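Local coordinates for vacuolar protein sorting-associated protein 29 (Entamoeba histolytica, PDB 5XCJ) that binds zinc through a metallophosphatase fold and probably serves in protein transport as the Vps29 subunit of the retromer complex, at residues V5-V11 with P132-A138; I77-I82 with I155-L160; L84-H88 with I112-T116; K118-K122 with I162-T166. The protein carries 1 engineered substitution. Numbering follows the deposited sequence.

Interaction 1 of 4, residues V5-V11 with P132-A138; sequences VIGDFHV and PGSATGA
Ala-135 forms the apolar centre: its CB lies 3.5 Å from both Ile-6 CG1 and Phe-9 CE1. At one end Val-5 CG1 rests 3.5 Å from Pro-132 CG; at the other Val-11 CG2 meets Ala-138 CB at 4.1 Å. Strand 2-6 ends at Ile-6, and 7-11 continues as a loop with Asp-8 at positive phi (55°/44°). The two segments come closest at Asp-8 and Ser-134, CA to CA 4.6 Å. Three successive carbonyls each accept a hydrogen bond: Gly-7 O from Ala-135 N (3.0 Å), Asp-8 O from Ser-134 OG (2.6 Å) and Phe-9 O from Thr-136 OG1 (2.9 Å). A type I turn from Ser-134 to Gly-137, closed by Gly-137 N to Ser-134 O (3.1 Å), brings Ala-138 N to donate to Ser-134 OG (3.0 Å). At the polar edge the Asp-8 carboxylate is hydrogen-bonded to His-86 NE2 and the backbone N of His-115. A metal-binding aspartate just beyond the first strand is characteristic of the calcineurin-like metallophosphatase fold.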
loop_
_atom_site.group_PDB
_atom_site.type_symbol
_atom_site.label_atom_id
_atom_site.label_comp_id
_atom_site.label_asym_id
_atom_site.label_seq_id
_atom_site.Cartn_x
_atom_site.Cartn_y
_atom_site.Cartn_z
ATOM N N VAL A 5 1.598 2.059 4.648
ATOM C CA VAL A 5 1.210 1.244 3.502
ATOM C C VAL A 5 1.376 2.124 2.266
ATOM O O VAL A 5 0.677 3.113 2.092
ATOM C CB VAL A 5 -0.233 0.727 3.631
ATOM C CG1 VAL A 5 -0.586 -0.193 2.473
ATOM C CG2 VAL A 5 -0.417 0.017 4.960
ATOM N N ILE A 6 2.318 1.746 1.413
ATOM C CA ILE A 6 2.659 2.516 0.219
ATOM C C ILE A 6 3.038 1.612 -0.956
ATOM O O ILE A 6 3.316 0.437 -0.758
ATOM C CB ILE A 6 3.828 3.468 0.555
ATOM C CG1 ILE A 6 3.866 4.692 -0.364
ATOM C CG2 ILE A 6 5.136 2.705 0.560
ATOM C CD1 ILE A 6 4.826 5.765 0.096
ATOM N N GLY A 7 3.037 2.168 -2.165
ATOM C CA GLY A 7 3.386 1.414 -3.356
ATOM C C GLY A 7 3.059 2.065 -4.689
ATOM O O GLY A 7 2.650 3.220 -4.748
ATOM N N ASP A 8 3.242 1.294 -5.759
ATOM C CA ASP A 8 2.960 1.739 -7.123
ATOM C C ASP A 8 3.684 3.028 -7.497
ATOM O O ASP A 8 3.101 3.951 -8.042
ATOM C CB ASP A 8 1.460 1.842 -7.374
ATOM C CG ASP A 8 0.829 0.494 -7.634
ATOM O OD1 ASP A 8 1.494 -0.337 -8.269
ATOM O OD2 ASP A 8 -0.310 0.269 -7.193
ATOM N N PHE A 9 4.958 3.085 -7.136
ATOM C CA PHE A 9 5.800 4.241 -7.412
ATOM C C PHE A 9 6.098 4.539 -8.877
ATOM O O PHE A 9 6.095 5.690 -9.294
ATOM C CB PHE A 9 7.145 4.095 -6.697
ATOM C CG PHE A 9 7.046 4.059 -5.206
ATOM C CD1 PHE A 9 6.936 5.229 -4.480
ATOM C CD2 PHE A 9 7.074 2.854 -4.529
ATOM C CE1 PHE A 9 6.855 5.197 -3.107
ATOM C CE2 PHE A 9 6.987 2.814 -3.155
ATOM C CZ PHE A 9 6.879 3.990 -2.445
ATOM N N HIS A 10 6.374 3.498 -9.645
ATOM C CA HIS A 10 6.800 3.677 -11.025
ATOM C C HIS A 10 6.099 2.856 -12.098
ATOM O O HIS A 10 5.668 1.732 -11.871
ATOM C CB HIS A 10 8.302 3.361 -11.089
ATOM C CG HIS A 10 9.028 4.029 -12.217
ATOM N ND1 HIS A 10 9.371 5.363 -12.198
ATOM C CD2 HIS A 10 9.500 3.537 -13.384
ATOM C CE1 HIS A 10 10.009 5.667 -13.313
ATOM N NE2 HIS A 10 10.099 4.579 -14.051
ATOM N N VAL A 11 6.031 3.457 -13.277
ATOM C CA VAL A 11 5.497 2.847 -14.481
ATOM C C VAL A 11 6.633 2.980 -15.505
ATOM O O VAL A 11 7.250 4.036 -15.610
ATOM C CB VAL A 11 4.224 3.549 -14.974
ATOM C CG1 VAL A 11 3.876 3.096 -16.381
ATOM C CG2 VAL A 11 3.068 3.275 -14.022
ATOM N N PRO A 132 -3.455 1.369 -0.922
ATOM C CA PRO A 132 -2.976 2.731 -0.660
ATOM C C PRO A 132 -2.891 3.622 -1.902
ATOM O O PRO A 132 -2.570 4.801 -1.778
ATOM C CB PRO A 132 -1.579 2.505 -0.076
ATOM C CG PRO A 132 -1.135 1.215 -0.663
ATOM C CD PRO A 132 -2.360 0.386 -0.922
ATOM N N GLY A 133 -3.184 3.064 -3.072
ATOM C CA GLY A 133 -3.091 3.815 -4.309
ATOM C C GLY A 133 -1.636 3.970 -4.729
ATOM O O GLY A 133 -0.761 3.270 -4.239
ATOM N N SER A 134 -1.374 4.892 -5.640
ATOM C CA SER A 134 -0.013 5.110 -6.084
ATOM C C SER A 134 0.548 6.294 -5.315
ATOM O O SER A 134 -0.044 7.367 -5.292
ATOM C CB SER A 134 0.044 5.380 -7.584
ATOM O OG SER A 134 1.323 5.841 -7.960
ATOM N N ALA A 135 1.720 6.097 -4.732
ATOM C CA ALA A 135 2.383 7.119 -3.930
ATOM C C ALA A 135 2.690 8.364 -4.739
ATOM O O ALA A 135 2.648 9.471 -4.225
ATOM C CB ALA A 135 3.658 6.569 -3.315
ATOM N N THR A 136 3.031 8.167 -6.001
ATOM C CA THR A 136 3.368 9.265 -6.890
ATOM C C THR A 136 2.231 9.676 -7.813
ATOM O O THR A 136 2.383 10.582 -8.618
ATOM C CB THR A 136 4.563 8.872 -7.762
ATOM O OG1 THR A 136 4.221 7.712 -8.524
ATOM C CG2 THR A 136 5.762 8.560 -6.894
ATOM N N GLY A 137 1.073 9.044 -7.667
ATOM C CA GLY A 137 -0.040 9.329 -8.554
ATOM C C GLY A 137 0.326 9.001 -9.995
ATOM O O GLY A 137 -0.017 9.717 -10.920
ATOM N N ALA A 138 0.996 7.865 -10.158
ATOM C CA ALA A 138 1.483 7.387 -11.454
ATOM C C ALA A 138 0.380 6.968 -12.424
ATOM O O ALA A 138 -0.715 6.611 -12.022
ATOM C CB ALA A 138 2.472 6.253 -11.256
HETATM O O HOH W 1 0.740 4.324 -2.344
HETATM O O HOH W 2 -0.638 0.593 -4.525
#

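Interaction 2 of 4, residues I77-I82 with I155-L160; sequences IGNFKI and INDSEL
Phe-80 is the main bump of this contact. Its ring, held in the m rotamer (chi2 -87°), enters a hollow lined by Ile-155, the turn 157-158 and Leu-160: Phe-80 CD2 lies 3.8 Å from Ile-155 CG2, Phe-80 CE2 3.2 Å from Asp-157 O, and Phe-80 CZ 3.3 Å from Ser-158 O and 3.8 Å from Leu-160 CB. Ser-158 O lies at the ring edge. Ile-155, also m, is the reciprocal bump, its CD1 4.2 Å from Ile-77 CG2 and 4.4 Å from Ile-82 CD1. Each segment is the turn end of a beta hairpin (72-77/80-85 and 149-156/159-168), closed by a type II' turn, Ile-77 to Phe-80 and Asn-156 to Glu-159, so two hairpins from the two sheets of the metallophosphatase beta sandwich meet tip to tip. The tips come closest at Gly-78 and Asp-157, CA to CA 4.1 Å. Gly-78 takes phi/psi 60°/-126°, and this positive phi already suits glycine; second, a CB would clash, 2.9 Å from both Ile-155 CG2 and Asp-157 O. On the solvent side Asn-79 N donates to Asp-157 O (2.9 Å), and Asn-79 ND2 to Ser-158 OG (2.7 Å). Water 3 donates to Asp-157 OD1 (2.6 Å) and Asn-79 OD1 (3.3 Å).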
loop_
_atom_site.group_PDB
_atom_site.type_symbol
_atom_site.label_atom_id
_atom_site.label_comp_id
_atom_site.label_asym_id
_atom_site.label_seq_id
_atom_site.Cartn_x
_atom_site.Cartn_y
_atom_site.Cartn_z
ATOM N N ILE A 77 0.686 -8.303 12.816
ATOM C CA ILE A 77 0.816 -7.102 13.625
ATOM C C ILE A 77 -0.390 -7.023 14.547
ATOM O O ILE A 77 -1.527 -7.078 14.090
ATOM C CB ILE A 77 0.940 -5.851 12.745
ATOM C CG1 ILE A 77 2.180 -5.963 11.855
ATOM C CG2 ILE A 77 0.998 -4.599 13.598
ATOM C CD1 ILE A 77 2.132 -5.098 10.621
ATOM N N GLY A 78 -0.134 -6.872 15.840
ATOM C CA GLY A 78 -1.205 -6.828 16.814
ATOM C C GLY A 78 -1.965 -8.137 16.733
ATOM O O GLY A 78 -1.375 -9.201 16.799
ATOM N N ASN A 79 -3.279 -8.049 16.553
ATOM C CA ASN A 79 -4.133 -9.228 16.423
ATOM C C ASN A 79 -4.481 -9.523 14.963
ATOM O O ASN A 79 -5.349 -10.342 14.688
ATOM C CB ASN A 79 -5.419 -9.058 17.230
ATOM C CG ASN A 79 -5.224 -9.333 18.709
ATOM O OD1 ASN A 79 -4.261 -9.972 19.112
ATOM N ND2 ASN A 79 -6.148 -8.843 19.520
ATOM N N PHE A 80 -3.800 -8.855 14.042
ATOM C CA PHE A 80 -4.095 -9.003 12.624
ATOM C C PHE A 80 -3.017 -9.692 11.793
ATOM O O PHE A 80 -1.854 -9.332 11.858
ATOM C CB PHE A 80 -4.333 -7.625 12.006
ATOM C CG PHE A 80 -5.539 -6.906 12.539
ATOM C CD1 PHE A 80 -6.779 -7.106 11.977
ATOM C CD2 PHE A 80 -5.419 -6.006 13.581
ATOM C CE1 PHE A 80 -7.886 -6.439 12.456
ATOM C CE2 PHE A 80 -6.522 -5.336 14.064
ATOM C CZ PHE A 80 -7.758 -5.551 13.500
ATOM N N LYS A 81 -3.426 -10.671 10.993
ATOM C CA LYS A 81 -2.510 -11.339 10.085
ATOM C C LYS A 81 -2.686 -10.530 8.807
ATOM O O LYS A 81 -3.801 -10.378 8.322
ATOM C CB LYS A 81 -2.900 -12.795 9.857
ATOM C CG LYS A 81 -2.319 -13.771 10.860
ATOM C CD LYS A 81 -2.766 -15.193 10.574
ATOM C CE LYS A 81 -2.222 -15.684 9.246
ATOM N NZ LYS A 81 -2.335 -17.157 9.107
ATOM N N ILE A 82 -1.593 -9.998 8.279
ATOM C CA ILE A 82 -1.657 -9.153 7.097
ATOM C C ILE A 82 -1.079 -9.812 5.853
ATOM O O ILE A 82 0.037 -10.319 5.864
ATOM C CB ILE A 82 -0.937 -7.808 7.342
ATOM C CG1 ILE A 82 -1.604 -7.045 8.490
ATOM C CG2 ILE A 82 -0.918 -6.962 6.080
ATOM C CD1 ILE A 82 -0.869 -5.789 8.904
ATOM N N ILE A 155 -2.435 0.300 14.649
ATOM C CA ILE A 155 -2.995 -0.941 15.145
ATOM C C ILE A 155 -2.622 -1.222 16.594
ATOM O O ILE A 155 -1.449 -1.274 16.949
ATOM C CB ILE A 155 -2.511 -2.142 14.310
ATOM C CG1 ILE A 155 -2.981 -2.028 12.861
ATOM C CG2 ILE A 155 -2.979 -3.451 14.924
ATOM C CD1 ILE A 155 -2.606 -3.220 12.015
ATOM N N ASN A 156 -3.631 -1.375 17.437
ATOM C CA ASN A 156 -3.396 -1.760 18.812
ATOM C C ASN A 156 -4.225 -3.018 18.978
ATOM O O ASN A 156 -5.444 -2.934 19.063
ATOM C CB ASN A 156 -3.871 -0.674 19.772
ATOM C CG ASN A 156 -3.398 -0.910 21.192
ATOM O OD1 ASN A 156 -2.518 -1.732 21.433
ATOM N ND2 ASN A 156 -3.981 -0.191 22.137
ATOM N N ASP A 157 -3.572 -4.177 18.933
ATOM C CA ASP A 157 -4.273 -5.445 19.077
ATOM C C ASP A 157 -5.335 -5.594 17.996
ATOM O O ASP A 157 -5.013 -5.704 16.818
ATOM C CB ASP A 157 -4.831 -5.616 20.481
ATOM C CG ASP A 157 -3.771 -6.047 21.468
ATOM O OD1 ASP A 157 -2.789 -6.683 21.048
ATOM O OD2 ASP A 157 -3.913 -5.744 22.666
ATOM N N SER A 158 -6.596 -5.618 18.407
ATOM C CA SER A 158 -7.715 -5.775 17.488
ATOM C C SER A 158 -8.304 -4.456 17.000
ATOM O O SER A 158 -9.282 -4.449 16.264
ATOM C CB SER A 158 -8.803 -6.650 18.110
ATOM O OG SER A 158 -8.380 -7.993 18.189
ATOM N N GLU A 159 -7.711 -3.343 17.415
ATOM C CA GLU A 159 -8.206 -2.044 16.998
ATOM C C GLU A 159 -7.421 -1.597 15.769
ATOM O O GLU A 159 -6.200 -1.563 15.783
ATOM C CB GLU A 159 -8.058 -1.013 18.120
ATOM C CG GLU A 159 -8.598 -1.466 19.467
ATOM C CD GLU A 159 -8.715 -0.331 20.465
ATOM O OE1 GLU A 159 -8.655 0.841 20.051
ATOM O OE2 GLU A 159 -8.867 -0.622 21.670
ATOM N N LEU A 160 -8.138 -1.289 14.699
ATOM C CA LEU A 160 -7.497 -0.860 13.468
ATOM C C LEU A 160 -7.958 0.519 13.031
ATOM O O LEU A 160 -9.147 0.770 12.898
ATOM C CB LEU A 160 -7.771 -1.878 12.359
ATOM C CG LEU A 160 -7.473 -1.484 10.912
ATOM C CD1 LEU A 160 -5.992 -1.204 10.737
ATOM C CD2 LEU A 160 -7.920 -2.583 9.968
HETATM O O HOH W 3 -1.425 -8.399 19.702
#

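Interaction 3 of 4, residues L84-H88 with I112-T116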
loop_
_atom_site.group_PDB
_atom_site.type_symbol
_atom_site.label_atom_id
_atom_site.label_comp_id
_atom_site.label_asym_id
_atom_site.label_seq_id
_atom_site.Cartn_x
_atom_site.Cartn_y
_atom_site.Cartn_z
ATOM N N LEU A 84 0.034 -9.353 1.893
ATOM C CA LEU A 84 0.490 -8.327 0.971
ATOM C C LEU A 84 0.910 -8.859 -0.394
ATOM O O LEU A 84 1.664 -9.817 -0.476
ATOM C CB LEU A 84 1.652 -7.571 1.613
ATOM C CG LEU A 84 2.437 -6.562 0.776
ATOM C CD1 LEU A 84 1.662 -5.260 0.681
ATOM C CD2 LEU A 84 3.812 -6.328 1.376
ATOM N N MET A 85 0.381 -8.244 -1.438
ATOM C CA MET A 85 0.745 -8.563 -2.811
ATOM C C MET A 85 0.435 -7.365 -3.713
ATOM O O MET A 85 -0.388 -6.525 -3.366
ATOM C CB MET A 85 0.108 -9.872 -3.282
ATOM C CG MET A 85 -1.200 -9.743 -4.031
ATOM S SD MET A 85 -1.658 -11.337 -4.732
ATOM C CE MET A 85 -0.057 -12.012 -5.129
ATOM N N HIS A 86 1.075 -7.286 -4.873
ATOM C CA HIS A 86 0.857 -6.152 -5.762
ATOM C C HIS A 86 -0.583 -6.030 -6.256
ATOM O O HIS A 86 -1.123 -4.934 -6.329
ATOM C CB HIS A 86 1.837 -6.151 -6.934
ATOM C CG HIS A 86 1.703 -4.954 -7.815
ATOM N ND1 HIS A 86 1.297 -5.038 -9.130
ATOM C CD2 HIS A 86 1.906 -3.641 -7.571
ATOM C CE1 HIS A 86 1.257 -3.828 -9.653
ATOM N NE2 HIS A 86 1.624 -2.962 -8.728
ATOM N N GLY A 87 -1.220 -7.159 -6.537
ATOM C CA GLY A 87 -2.591 -7.159 -6.999
ATOM C C GLY A 87 -2.872 -7.294 -8.488
ATOM O O GLY A 87 -4.023 -7.399 -8.882
ATOM N N HIS A 88 -1.833 -7.281 -9.313
ATOM C CA HIS A 88 -2.008 -7.489 -10.748
ATOM C C HIS A 88 -2.463 -8.929 -11.024
ATOM O O HIS A 88 -3.108 -9.202 -12.026
ATOM C CB HIS A 88 -0.773 -7.106 -11.573
ATOM C CG HIS A 88 0.429 -7.956 -11.316
ATOM N ND1 HIS A 88 1.195 -7.839 -10.178
ATOM C CD2 HIS A 88 1.019 -8.915 -12.067
ATOM C CE1 HIS A 88 2.199 -8.691 -10.236
ATOM N NE2 HIS A 88 2.110 -9.364 -11.367
ATOM N N ILE A 112 -3.654 -6.500 1.672
ATOM C CA ILE A 112 -3.185 -5.269 1.070
ATOM C C ILE A 112 -2.735 -5.541 -0.357
ATOM O O ILE A 112 -1.930 -6.429 -0.602
ATOM C CB ILE A 112 -2.016 -4.655 1.861
ATOM C CG1 ILE A 112 -2.427 -4.403 3.315
ATOM C CG2 ILE A 112 -1.536 -3.380 1.200
ATOM C CD1 ILE A 112 -1.357 -3.760 4.162
ATOM N N THR A 113 -3.292 -4.773 -1.285
ATOM C CA THR A 113 -2.986 -4.875 -2.707
ATOM C C THR A 113 -2.930 -3.487 -3.358
ATOM O O THR A 113 -3.475 -2.532 -2.834
ATOM C CB THR A 113 -4.021 -5.741 -3.459
ATOM O OG1 THR A 113 -5.336 -5.204 -3.274
ATOM C CG2 THR A 113 -3.987 -7.174 -2.968
ATOM N N GLY A 114 -2.254 -3.392 -4.495
ATOM C CA GLY A 114 -2.153 -2.143 -5.218
ATOM C C GLY A 114 -2.751 -2.335 -6.593
ATOM O O GLY A 114 -3.933 -2.671 -6.692
ATOM N N HIS A 115 -1.961 -2.049 -7.622
ATOM C CA HIS A 115 -2.338 -2.229 -9.028
ATOM C C HIS A 115 -3.339 -1.240 -9.629
ATOM O O HIS A 115 -3.119 -0.703 -10.703
ATOM C CB HIS A 115 -2.792 -3.663 -9.288
ATOM C CG HIS A 115 -3.021 -3.963 -10.734
ATOM N ND1 HIS A 115 -2.009 -4.347 -11.583
ATOM C CD2 HIS A 115 -4.145 -3.918 -11.485
ATOM C CE1 HIS A 115 -2.498 -4.531 -12.795
ATOM N NE2 HIS A 115 -3.792 -4.282 -12.761
ATOM N N THR A 116 -4.458 -1.059 -8.947
ATOM C CA THR A 116 -5.535 -0.197 -9.404
ATOM C C THR A 116 -5.190 1.284 -9.507
ATOM O O THR A 116 -5.861 2.022 -10.215
ATOM C CB THR A 116 -6.786 -0.352 -8.517
ATOM O OG1 THR A 116 -6.522 0.191 -7.222
ATOM C CG2 THR A 116 -7.156 -1.810 -8.384
#
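This is a parallel strand pairing that opens into two loops beside the metal site, where strands 80-85 and 110-112 end. The touching parts run 21° apart. Leu-84 pairs with Ile-112 (CA to CA 4.8 Å), and Met-85 N donates to Ile-112 O at 3.1 Å; Leu-84 CD1 packs on Ile-112 CG2 at 3.7 Å. Gly-114 N donates to His-86 O at 2.6 Å. At 99°/-6° a CB on Gly-87 would jam against His-86 O, which alone calls for glycine; it would also lie a tight 3.2 Å from Thr-113 CB. His-88 CA sits over the His-115 ring, 3.6 Å from its centroid and 28° off the normal, a CH-pi contact. His-115 belongs to zinc site 1, empty here. His-86 ND1 and His-88 ND1 share a hydrogen bond of 3.0 Å, while His-86 NE2 is hydrogen-bonded to Asp-8. Helix 96-106 packs against Met-85 and Thr-113 through Tyr-102 and Leu-99, and strand 127-131 extends the sheet by a backbone hydrogen bond between Leu-130 and Thr-113.

Interaction 4 of 4, residues K118-K122 with I162-T166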
loop_
_atom_site.group_PDB
_atom_site.type_symbol
_atom_site.label_atom_id
_atom_site.label_comp_id
_atom_site.label_asym_id
_atom_site.label_seq_id
_atom_site.Cartn_x
_atom_site.Cartn_y
_atom_site.Cartn_z
ATOM N N LYS A 118 -5.764 3.400 -7.240
ATOM C CA LYS A 118 -6.819 4.130 -6.565
ATOM C C LYS A 118 -6.860 3.675 -5.115
ATOM O O LYS A 118 -7.059 2.502 -4.829
ATOM C CB LYS A 118 -8.177 3.913 -7.221
ATOM C CG LYS A 118 -9.244 4.861 -6.705
ATOM C CD LYS A 118 -8.639 6.206 -6.335
ATOM C CE LYS A 118 -9.554 7.361 -6.702
ATOM N NZ LYS A 118 -8.858 8.389 -7.520
ATOM N N LEU A 119 -6.647 4.609 -4.200
ATOM C CA LEU A 119 -6.657 4.274 -2.793
ATOM C C LEU A 119 -8.066 3.891 -2.379
ATOM O O LEU A 119 -9.022 4.555 -2.744
ATOM C CB LEU A 119 -6.179 5.463 -1.958
ATOM C CG LEU A 119 -6.207 5.307 -0.442
ATOM C CD1 LEU A 119 -5.141 6.177 0.195
ATOM C CD2 LEU A 119 -7.574 5.644 0.120
ATOM N N GLU A 120 -8.190 2.785 -1.661
ATOM C CA GLU A 120 -9.495 2.359 -1.181
ATOM C C GLU A 120 -9.409 1.594 0.129
ATOM O O GLU A 120 -8.506 0.790 0.330
ATOM C CB GLU A 120 -10.195 1.500 -2.239
ATOM C CG GLU A 120 -11.641 1.168 -1.922
ATOM C CD GLU A 120 -12.270 0.254 -2.953
ATOM O OE1 GLU A 120 -12.920 0.759 -3.889
ATOM O OE2 GLU A 120 -12.099 -0.973 -2.830
ATOM N N THR A 121 -10.366 1.850 1.014
ATOM C CA THR A 121 -10.462 1.131 2.267
ATOM C C THR A 121 -11.834 0.466 2.271
ATOM O O THR A 121 -12.841 1.140 2.162
ATOM C CB THR A 121 -10.356 2.063 3.478
ATOM O OG1 THR A 121 -9.031 2.586 3.565
ATOM C CG2 THR A 121 -10.685 1.304 4.743
ATOM N N LYS A 122 -11.865 -0.859 2.345
ATOM C CA LYS A 122 -13.135 -1.568 2.361
ATOM C C LYS A 122 -13.176 -2.729 3.345
ATOM O O LYS A 122 -12.215 -3.471 3.480
ATOM C CB LYS A 122 -13.478 -2.058 0.956
ATOM C CG LYS A 122 -14.938 -1.907 0.584
ATOM C CD LYS A 122 -15.208 -2.321 -0.853
ATOM C CE LYS A 122 -14.704 -3.722 -1.139
ATOM N NZ LYS A 122 -14.648 -4.006 -2.596
ATOM N N ILE A 162 -7.275 3.558 10.060
ATOM C CA ILE A 162 -6.677 3.859 8.775
ATOM C C ILE A 162 -6.682 5.348 8.475
ATOM O O ILE A 162 -7.724 5.985 8.501
ATOM C CB ILE A 162 -7.433 3.156 7.627
ATOM C CG1 ILE A 162 -7.206 1.649 7.671
ATOM C CG2 ILE A 162 -7.031 3.736 6.284
ATOM C CD1 ILE A 162 -8.480 0.842 7.568
ATOM N N TYR A 163 -5.505 5.888 8.194
ATOM C CA TYR A 163 -5.368 7.291 7.841
ATOM C C TYR A 163 -5.092 7.345 6.345
ATOM O O TYR A 163 -3.984 7.046 5.910
ATOM C CB TYR A 163 -4.201 7.941 8.585
ATOM C CG TYR A 163 -4.364 8.029 10.080
ATOM C CD1 TYR A 163 -4.973 9.127 10.660
ATOM C CD2 TYR A 163 -3.885 7.033 10.910
ATOM C CE1 TYR A 163 -5.120 9.223 12.026
ATOM C CE2 TYR A 163 -4.027 7.117 12.282
ATOM C CZ TYR A 163 -4.643 8.218 12.832
ATOM O OH TYR A 163 -4.793 8.320 14.191
ATOM N N GLU A 164 -6.093 7.712 5.563
ATOM C CA GLU A 164 -5.958 7.796 4.115
ATOM C C GLU A 164 -5.429 9.155 3.665
ATOM O O GLU A 164 -6.135 10.150 3.746
ATOM C CB GLU A 164 -7.304 7.548 3.433
ATOM C CG GLU A 164 -8.092 6.350 3.927
ATOM C CD GLU A 164 -9.430 6.225 3.214
ATOM O OE1 GLU A 164 -9.822 7.181 2.530
ATOM O OE2 GLU A 164 -10.082 5.175 3.335
ATOM N N TYR A 165 -4.193 9.189 3.178
ATOM C CA TYR A 165 -3.602 10.440 2.716
ATOM C C TYR A 165 -3.598 10.536 1.197
ATOM O O TYR A 165 -3.161 9.614 0.522
ATOM C CB TYR A 165 -2.166 10.604 3.233
ATOM C CG TYR A 165 -2.068 10.858 4.719
ATOM C CD1 TYR A 165 -2.134 12.143 5.234
ATOM C CD2 TYR A 165 -1.923 9.810 5.609
ATOM C CE1 TYR A 165 -2.054 12.375 6.591
ATOM C CE2 TYR A 165 -1.838 10.029 6.964
ATOM C CZ TYR A 165 -1.909 11.313 7.452
ATOM O OH TYR A 165 -1.826 11.532 8.804
ATOM N N THR A 166 -4.110 11.647 0.680
ATOM C CA THR A 166 -4.140 11.901 -0.753
ATOM C C THR A 166 -3.728 13.338 -1.057
ATOM O O THR A 166 -3.921 14.229 -0.243
ATOM C CB THR A 166 -5.525 11.635 -1.363
ATOM O OG1 THR A 166 -6.502 12.478 -0.747
ATOM C CG2 THR A 166 -5.918 10.180 -1.179
HETATM O O HOH W 4 -11.136 4.540 1.220
#
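Lys-118, at the start of the segment, follows the metal-site residue His-117, and its N is hydrogen-bonded to Thr-116 OG1. The contact itself begins at Leu-119, whose side chain reaches across to strand 159-168: Leu-119 CD2 lies 3.6 Å from Glu-164 OE1, and Leu-119 CD1 lies 4.0 Å from Tyr-165 O and 4.3 Å from Thr-166 CG2. It therefore packs partly against the aliphatic end of Thr-166 and partly against polar atoms. Glu-120 points away from the other segment, its backbone paired with Asn-131 of strand 127-131. The nearest CA pairs, Leu-119 with Glu-164 at 7.8 Å and Thr-121 with Ile-162 at 8.0 Å, are too far apart for neighbouring strands of one sheet. The contact is instead face-to-face packing between the two sheets of the metallophosphatase beta sandwich, with the touching parts running 158° apart, close to antiparallel. Thr-121, in the m rotamer, supplies the direct polar link: Thr-121 OG1 donates to Glu-164 OE2 at 2.8 Å. The same OG1 lies 3.6 Å from Ile-162 CG2, next to the apolar interior where Ile-162 meets Leu-130 and Leu-153. Water 4 adds a second route, accepting from Thr-121 N at 2.8 Å and donating to Glu-164 OE2 at 2.4 Å. Lys-122 points away again, its NZ 4.0 Å from Glu-120 OE2 in a long salt bridge.

Interactions 1 and 3, with centres 11 Å apart, meet at the metal site: Asp-8 OD1 lies 2.7 Å from His-86 NE2, and Asp-8 OD2 lies 2.9 Å from His-115 N, both probable hydrogen bonds. Val-5 CG1 packs on Ile-112 CG2 at 3.6 Å. Asn-39 and His-117 are further zinc-binding residues; at position 62 the native aspartate ligand is replaced by the engineered Ala-62. Interaction 4, about 12 Å from interaction 1 between centres, touches it through Leu-119 CD1 and Pro-132 O at 3.5 Å. Interaction 2 lies away from the site, its centre about 24 Å from that of interaction 1, yet reaches interaction 3 along strand 80-85, with Ile-82 CG2 3.8 Å from Ile-112 CD1.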